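Local coordinates for protoporphyrinogen oxidase (Exiguobacterium sibiricum, PDB 3LOV), which probably oxidises coproporphyrinogen III to coproporphyrin III in heme b biosynthesis, with bound FAD as cofactor and oxygen as electron acceptor, at residues 281-286 with 433-438; 292-297 with 426-431. All coordinates share one frame; numbering follows the deposited sequence.

Interaction 1 of 2, residues 281-286 with 433-438. With FAD (flavin-adenine dinucleotide), chain B.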
loop_
_atom_site.group_PDB
_atom_site.type_symbol
_atom_site.label_atom_id
_atom_site.label_comp_id
_atom_site.label_asym_id
_atom_site.label_seq_id
_atom_site.Cartn_x
_atom_site.Cartn_y
_atom_site.Cartn_z
ATOM N N VAL A 281 11.956 -18.783 -13.162
ATOM C CA VAL A 281 10.721 -18.674 -12.420
ATOM C C VAL A 281 10.700 -17.332 -11.670
ATOM O O VAL A 281 11.648 -17.036 -10.922
ATOM C CB VAL A 281 10.563 -19.832 -11.415
ATOM C CG1 VAL A 281 9.149 -19.797 -10.750
ATOM C CG2 VAL A 281 10.819 -21.183 -12.088
ATOM N N LEU A 282 9.644 -16.537 -11.878
ATOM C CA LEU A 282 9.408 -15.313 -11.098
ATOM C C LEU A 282 8.202 -15.559 -10.199
ATOM O O LEU A 282 7.059 -15.694 -10.670
ATOM C CB LEU A 282 9.246 -14.040 -11.972
ATOM C CG LEU A 282 9.176 -12.675 -11.209
ATOM C CD1 LEU A 282 10.519 -12.218 -10.545
ATOM C CD2 LEU A 282 8.692 -11.564 -12.127
ATOM N N LEU A 283 8.480 -15.676 -8.895
ATOM C CA LEU A 283 7.439 -15.793 -7.888
ATOM C C LEU A 283 6.943 -14.396 -7.432
ATOM O O LEU A 283 7.714 -13.598 -6.920
ATOM C CB LEU A 283 7.927 -16.653 -6.693
ATOM C CG LEU A 283 8.409 -18.071 -7.040
ATOM C CD1 LEU A 283 9.007 -18.833 -5.814
ATOM C CD2 LEU A 283 7.243 -18.902 -7.657
ATOM N N THR A 284 5.643 -14.129 -7.599
ATOM C CA THR A 284 5.047 -12.842 -7.229
ATOM C C THR A 284 3.880 -13.062 -6.279
ATOM O O THR A 284 3.102 -12.153 -6.013
ATOM C CB THR A 284 4.615 -12.015 -8.497
ATOM O OG1 THR A 284 3.424 -12.545 -9.092
ATOM C CG2 THR A 284 5.717 -12.027 -9.561
ATOM N N ILE A 285 3.804 -14.285 -5.757
ATOM C CA ILE A 285 2.741 -14.738 -4.891
ATOM C C ILE A 285 3.098 -14.403 -3.429
ATOM O O ILE A 285 4.209 -13.983 -3.161
ATOM C CB ILE A 285 2.534 -16.249 -5.013
ATOM C CG1 ILE A 285 3.757 -17.024 -4.480
ATOM C CG2 ILE A 285 2.182 -16.608 -6.452
ATOM C CD1 ILE A 285 3.580 -18.567 -4.557
ATOM N N PRO A 286 2.147 -14.560 -2.506
ATOM C CA PRO A 286 2.461 -14.177 -1.127
ATOM C C PRO A 286 3.691 -14.925 -0.586
ATOM O O PRO A 286 3.843 -16.140 -0.791
ATOM C CB PRO A 286 1.210 -14.587 -0.357
ATOM C CG PRO A 286 0.067 -14.517 -1.365
ATOM C CD PRO A 286 0.692 -14.758 -2.724
ATOM N N PRO A 433 19.011 -21.689 -8.582
ATOM C CA PRO A 433 19.441 -20.788 -9.625
ATOM C C PRO A 433 18.331 -20.668 -10.650
ATOM O O PRO A 433 17.682 -21.668 -10.955
ATOM C CB PRO A 433 20.669 -21.479 -10.221
ATOM C CG PRO A 433 21.111 -22.470 -9.207
ATOM C CD PRO A 433 19.876 -22.874 -8.467
ATOM N N GLY A 434 18.098 -19.443 -11.119
ATOM C CA GLY A 434 16.989 -19.134 -12.029
ATOM C C GLY A 434 15.632 -18.801 -11.388
ATOM O O GLY A 434 14.636 -18.588 -12.095
ATOM N N ILE A 435 15.569 -18.745 -10.064
ATOM C CA ILE A 435 14.319 -18.387 -9.417
ATOM C C ILE A 435 14.471 -17.007 -8.803
ATOM O O ILE A 435 15.436 -16.737 -8.094
ATOM C CB ILE A 435 13.854 -19.487 -8.438
ATOM C CG1 ILE A 435 13.692 -20.811 -9.217
ATOM C CG2 ILE A 435 12.546 -19.098 -7.720
ATOM C CD1 ILE A 435 12.954 -21.893 -8.477
ATOM N N TYR A 436 13.531 -16.123 -9.148
ATOM C CA TYR A 436 13.566 -14.702 -8.782
ATOM C C TYR A 436 12.250 -14.398 -8.080
ATOM O O TYR A 436 11.244 -15.106 -8.273
ATOM C CB TYR A 436 13.775 -13.800 -10.032
ATOM C CG TYR A 436 15.098 -14.047 -10.749
ATOM C CD1 TYR A 436 15.254 -15.080 -11.686
ATOM C CD2 TYR A 436 16.189 -13.263 -10.482
ATOM C CE1 TYR A 436 16.517 -15.320 -12.303
ATOM C CE2 TYR A 436 17.438 -13.483 -11.099
ATOM C CZ TYR A 436 17.582 -14.513 -12.001
ATOM O OH TYR A 436 18.814 -14.662 -12.567
ATOM N N LEU A 437 12.289 -13.394 -7.211
ATOM C CA LEU A 437 11.137 -12.941 -6.425
ATOM C C LEU A 437 10.801 -11.481 -6.705
ATOM O O LEU A 437 11.700 -10.646 -6.800
ATOM C CB LEU A 437 11.465 -13.059 -4.918
ATOM C CG LEU A 437 12.040 -14.369 -4.427
ATOM C CD1 LEU A 437 12.443 -14.310 -2.960
ATOM C CD2 LEU A 437 11.019 -15.475 -4.633
ATOM N N ALA A 438 9.504 -11.162 -6.744
ATOM C CA ALA A 438 9.031 -9.789 -6.906
ATOM C C ALA A 438 7.638 -9.637 -6.319
ATOM O O ALA A 438 6.889 -10.600 -6.175
ATOM C CB ALA A 438 9.037 -9.377 -8.416
HETATM P PA FAD B . -1.324 -9.517 -5.193
HETATM O O1A FAD B . -2.187 -8.410 -5.697
HETATM O O2A FAD B . -1.597 -10.078 -3.848
HETATM O O5B FAD B . -1.362 -10.701 -6.255
HETATM C C5B FAD B . -0.916 -12.000 -5.962
HETATM C C4B FAD B . -1.484 -12.938 -7.035
HETATM O O4B FAD B . -0.905 -14.240 -6.924
HETATM C C3B FAD B . -2.988 -13.055 -6.907
HETATM O O3B FAD B . -3.635 -12.918 -8.160
HETATM C C2B FAD B . -3.125 -14.445 -6.315
HETATM O O2B FAD B . -4.298 -15.081 -6.681
HETATM C C1B FAD B . -1.943 -15.179 -6.913
HETATM N N9A FAD B . -1.502 -16.378 -6.183
HETATM C C8A FAD B . -1.474 -16.675 -4.838
HETATM N N7A FAD B . -0.973 -17.922 -4.649
HETATM C C5A FAD B . -0.681 -18.436 -5.883
HETATM C C6A FAD B . -0.134 -19.643 -6.324
HETATM N N6A FAD B . 0.256 -20.580 -5.464
HETATM N N1A FAD B . 0.038 -19.863 -7.681
HETATM C C2A FAD B . -0.285 -18.886 -8.593
HETATM N N3A FAD B . -0.802 -17.682 -8.152
HETATM C C4A FAD B . -1.012 -17.477 -6.836
HETATM N N1 FAD B . -0.977 0.434 -3.047
HETATM C C2 FAD B . -1.024 1.680 -3.609
HETATM O O2 FAD B . -0.123 2.064 -4.367
HETATM N N3 FAD B . -2.068 2.519 -3.312
HETATM C C4 FAD B . -3.051 2.169 -2.459
HETATM O O4 FAD B . -3.963 2.950 -2.266
HETATM C C4X FAD B . -3.014 0.933 -1.849
HETATM N N5 FAD B . -4.046 0.548 -1.009
HETATM C C5X FAD B . -3.992 -0.720 -0.423
HETATM C C6 FAD B . -5.002 -1.118 0.459
HETATM C C7 FAD B . -4.958 -2.389 1.057
HETATM C C7M FAD B . -6.049 -2.813 1.995
HETATM C C8 FAD B . -3.919 -3.286 0.746
HETATM C C8M FAD B . -3.825 -4.663 1.378
HETATM C C9 FAD B . -2.917 -2.907 -0.142
HETATM C C9A FAD B . -2.935 -1.622 -0.732
HETATM N N10 FAD B . -1.927 -1.236 -1.625
HETATM C C10 FAD B . -1.971 0.052 -2.173
HETATM C "C1'" FAD B . -0.758 -2.120 -1.990
HETATM C "C2'" FAD B . -1.082 -2.842 -3.321
HETATM O "O2'" FAD B . -2.179 -3.655 -3.123
HETATM C "C3'" FAD B . 0.077 -3.703 -3.841
HETATM O "O3'" FAD B . 1.044 -2.789 -4.341
HETATM C "C4'" FAD B . -0.268 -4.674 -5.000
HETATM O "O4'" FAD B . -1.624 -5.065 -5.100
HETATM C "C5'" FAD B . 0.503 -5.974 -4.882
HETATM O "O5'" FAD B . 0.268 -6.748 -6.031
HETATM P P FAD B . 1.013 -8.132 -6.184
HETATM O O1P FAD B . 2.428 -8.086 -5.670
HETATM O O2P FAD B . 0.839 -8.754 -7.549
HETATM O O3P FAD B . 0.228 -9.108 -5.132
#
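Strands 281-283 and 435-437 run parallel in the five-stranded sheet of the Rossmann-type FAD-binding domain, their axes 4.6 Å apart and inclined by 25°. Four backbone hydrogen bonds stitch them together, the shortest from Tyr436 N to Val281 O (2.7 Å), where the N-H meets the oxygen almost along the C=O axis. Leu283 then uses both its polar backbone atoms: its N donates to Tyr436 O and its O accepts from Ala438 N.

One face carries Val281, Leu283, Ile435 and Leu437. Val281 and Ile435 lie alongside each other, pointing the same way, with CB of Val281 against CG1 of Ile435 (3.9 Å). Leu283 and Leu437 repeat this pairing, CB against CD2. CG of Leu283, anti to its carbonyl carbon (chi1 -57°), sets CD1 into the hollow between Ile435 CG2 (4.0 Å) and Leu437 CD2. On the reverse face Leu282 crosses Tyr436 at about a right angle. With CG anti to its backbone N (chi1 -172°), Leu282 wedges CD1 between Tyr436 CB (3.7 Å) and Ala438 CB (3.8 Å).

Beyond the strand, Ile285 CG2 presses on the adenine of FAD, 3.3 Å from C4A, and Pro286 CD lies near C8A. Thr284 OG1 is hydrogen-bonded to Val10 O. Strand 435-437 is the outermost strand within the chain, and strand 6-10 borders 280-283 on its other side; helices 14-26 and 447-463 cover the Leu282 and Tyr436 face.

Interaction 2 of 2, residues 292-297 with 426-431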
loop_
_atom_site.group_PDB
_atom_site.type_symbol
_atom_site.label_atom_id
_atom_site.label_comp_id
_atom_site.label_asym_id
_atom_site.label_seq_id
_atom_site.Cartn_x
_atom_site.Cartn_y
_atom_site.Cartn_z
ATOM N N GLN A 292 7.272 -22.053 1.594
ATOM C CA GLN A 292 6.826 -23.446 1.505
ATOM C C GLN A 292 7.263 -24.101 0.192
ATOM O O GLN A 292 7.631 -25.259 0.185
ATOM C CB GLN A 292 5.320 -23.558 1.579
ATOM C CG GLN A 292 4.780 -23.900 2.916
ATOM C CD GLN A 292 3.333 -24.323 2.809
ATOM O OE1 GLN A 292 2.533 -23.658 2.143
ATOM N NE2 GLN A 292 2.991 -25.439 3.442
ATOM N N LEU A 293 7.180 -23.357 -0.913
ATOM C CA LEU A 293 7.562 -23.861 -2.237
ATOM C C LEU A 293 9.065 -24.073 -2.412
ATOM O O LEU A 293 9.489 -24.823 -3.308
ATOM C CB LEU A 293 7.071 -22.902 -3.341
ATOM C CG LEU A 293 5.562 -22.807 -3.602
ATOM C CD1 LEU A 293 5.332 -21.621 -4.522
ATOM C CD2 LEU A 293 4.937 -24.085 -4.173
ATOM N N LEU A 294 9.887 -23.418 -1.587
ATOM C CA LEU A 294 11.351 -23.521 -1.725
ATOM C C LEU A 294 11.994 -24.082 -0.464
ATOM O O LEU A 294 12.734 -23.382 0.222
ATOM C CB LEU A 294 11.970 -22.172 -2.106
ATOM C CG LEU A 294 11.396 -21.461 -3.336
ATOM C CD1 LEU A 294 11.897 -19.989 -3.399
ATOM C CD2 LEU A 294 11.702 -22.240 -4.668
ATOM N N PRO A 295 11.754 -25.370 -0.186
ATOM C CA PRO A 295 12.161 -25.962 1.092
ATOM C C PRO A 295 13.661 -26.099 1.311
ATOM O O PRO A 295 14.065 -26.183 2.460
ATOM C CB PRO A 295 11.494 -27.342 1.065
ATOM C CG PRO A 295 11.259 -27.614 -0.390
ATOM C CD PRO A 295 10.914 -26.301 -0.965
ATOM N N ASP A 296 14.466 -26.107 0.248
ATOM C CA ASP A 296 15.928 -26.125 0.379
ATOM C C ASP A 296 16.518 -24.768 0.646
ATOM O O ASP A 296 17.708 -24.644 0.841
ATOM C CB ASP A 296 16.573 -26.674 -0.898
ATOM C CG ASP A 296 16.078 -28.063 -1.244
ATOM O OD1 ASP A 296 15.564 -28.735 -0.337
ATOM O OD2 ASP A 296 16.163 -28.457 -2.427
ATOM N N ALA A 297 15.692 -23.732 0.617
ATOM C CA ALA A 297 16.160 -22.419 0.915
ATOM C C ALA A 297 15.825 -22.093 2.373
ATOM O O ALA A 297 14.724 -22.334 2.839
ATOM C CB ALA A 297 15.553 -21.428 -0.018
ATOM N N GLU A 426 19.657 -13.842 -2.450
ATOM C CA GLU A 426 20.933 -14.556 -2.612
ATOM C C GLU A 426 20.809 -16.011 -2.217
ATOM O O GLU A 426 21.380 -16.897 -2.858
ATOM C CB GLU A 426 22.025 -13.902 -1.752
ATOM C CG GLU A 426 22.434 -12.538 -2.261
ATOM C CD GLU A 426 23.323 -11.787 -1.278
ATOM O OE1 GLU A 426 23.741 -12.401 -0.261
ATOM O OE2 GLU A 426 23.589 -10.583 -1.527
ATOM N N GLU A 427 20.072 -16.267 -1.141
ATOM C CA GLU A 427 19.822 -17.616 -0.742
ATOM C C GLU A 427 19.006 -18.340 -1.800
ATOM O O GLU A 427 19.290 -19.483 -2.122
ATOM C CB GLU A 427 19.074 -17.664 0.580
ATOM C CG GLU A 427 18.552 -19.051 0.966
ATOM C CD GLU A 427 19.633 -20.000 1.523
ATOM O OE1 GLU A 427 20.830 -19.723 1.360
ATOM O OE2 GLU A 427 19.262 -21.007 2.154
ATOM N N VAL A 428 17.935 -17.724 -2.287
ATOM C CA VAL A 428 17.147 -18.370 -3.352
ATOM C C VAL A 428 18.007 -18.605 -4.602
ATOM O O VAL A 428 17.961 -19.657 -5.211
ATOM C CB VAL A 428 15.880 -17.601 -3.672
ATOM C CG1 VAL A 428 15.181 -18.204 -4.906
ATOM C CG2 VAL A 428 14.937 -17.600 -2.457
ATOM N N LEU A 429 18.816 -17.645 -4.990
ATOM C CA LEU A 429 19.602 -17.857 -6.186
ATOM C C LEU A 429 20.655 -18.975 -5.996
ATOM O O LEU A 429 20.887 -19.760 -6.912
ATOM C CB LEU A 429 20.173 -16.537 -6.725
ATOM C CG LEU A 429 19.096 -15.763 -7.527
ATOM C CD1 LEU A 429 19.468 -14.237 -7.741
ATOM C CD2 LEU A 429 18.691 -16.466 -8.882
ATOM N N ALA A 430 21.194 -19.109 -4.786
ATOM C CA ALA A 430 22.186 -20.119 -4.504
ATOM C C ALA A 430 21.545 -21.529 -4.397
ATOM O O ALA A 430 22.117 -22.500 -4.857
ATOM C CB ALA A 430 22.980 -19.767 -3.208
ATOM N N GLN A 431 20.355 -21.636 -3.823
ATOM C CA GLN A 431 19.680 -22.918 -3.720
ATOM C C GLN A 431 18.838 -23.259 -4.932
ATOM O O GLN A 431 18.649 -24.442 -5.225
ATOM C CB GLN A 431 18.816 -22.975 -2.473
ATOM C CG GLN A 431 19.659 -22.991 -1.220
ATOM C CD GLN A 431 20.611 -24.193 -1.191
ATOM O OE1 GLN A 431 20.181 -25.340 -1.166
ATOM N NE2 GLN A 431 21.883 -23.921 -1.198
#
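A type I beta turn from Leu294 to Ala297, closed by Ala297 N on Leu294 O (3.0 Å), leaves helix 287-293 and docks on the last turns of helix 417-431 in the Rossmann-type FAD-binding domain. No hydrogen bond links the two segments directly; the contact is van der Waals packing, helix side chains against side chains and backbone of the turn. On the helix Glu427 comes first. Its CG is anti to the backbone N (chi1 170°) and the chain bends at chi2, so the CG methylene meets Ala297 CB at 4.0 Å while OE2 curls round beside Ala297 C (3.6 Å). That oxygen is taken by the backbone N of His298, just past the turn. Val428 follows: Leu294 CD1 points into the notch between its two methyls, CG1 and CG2 each 4.0 Å from it, the side chains crossing at about a right angle. One helical turn after Glu427, Gln431 has CG anti to its carbonyl carbon (chi1 -68°), which lays CG on Asp296 O at 3.3 Å; the bend at chi2 then brings OE1 equally near that oxygen, two acceptors without a bond. An alanine here removes CG and the amide, and would probably leave Asp296 O less closely covered and the turn less firmly packed. Arg262 joins both sides, with NH2 in a salt bridge to Asp296 OD2 and NH1 hydrogen-bonded to Gln431 O.

How the interactions relate
Both interactions unite the same two chain regions, since strand 280-283 leads into helix 287-293 and helix 417-431 leads into strand 435-437. Interaction 1 is buried and held mainly by regular backbone hydrogen bonds, with aliphatic groups packed on both faces of the sheet. Interaction 2, about 10 Å away centre to centre and on the same side of the chain's centre, is partly buried; apolar near the sheet, it turns polar outward, with no direct hydrogen bond. The layers meet where Val428 CG1 packs on Ile435 O (3.5 Å) and Leu293 CD1 on Ile285 CD1 (3.5 Å). FAD meets Ile285 and Pro286, beyond the strand pairing, whereas the Leu294 side chain stays about 11 Å from it.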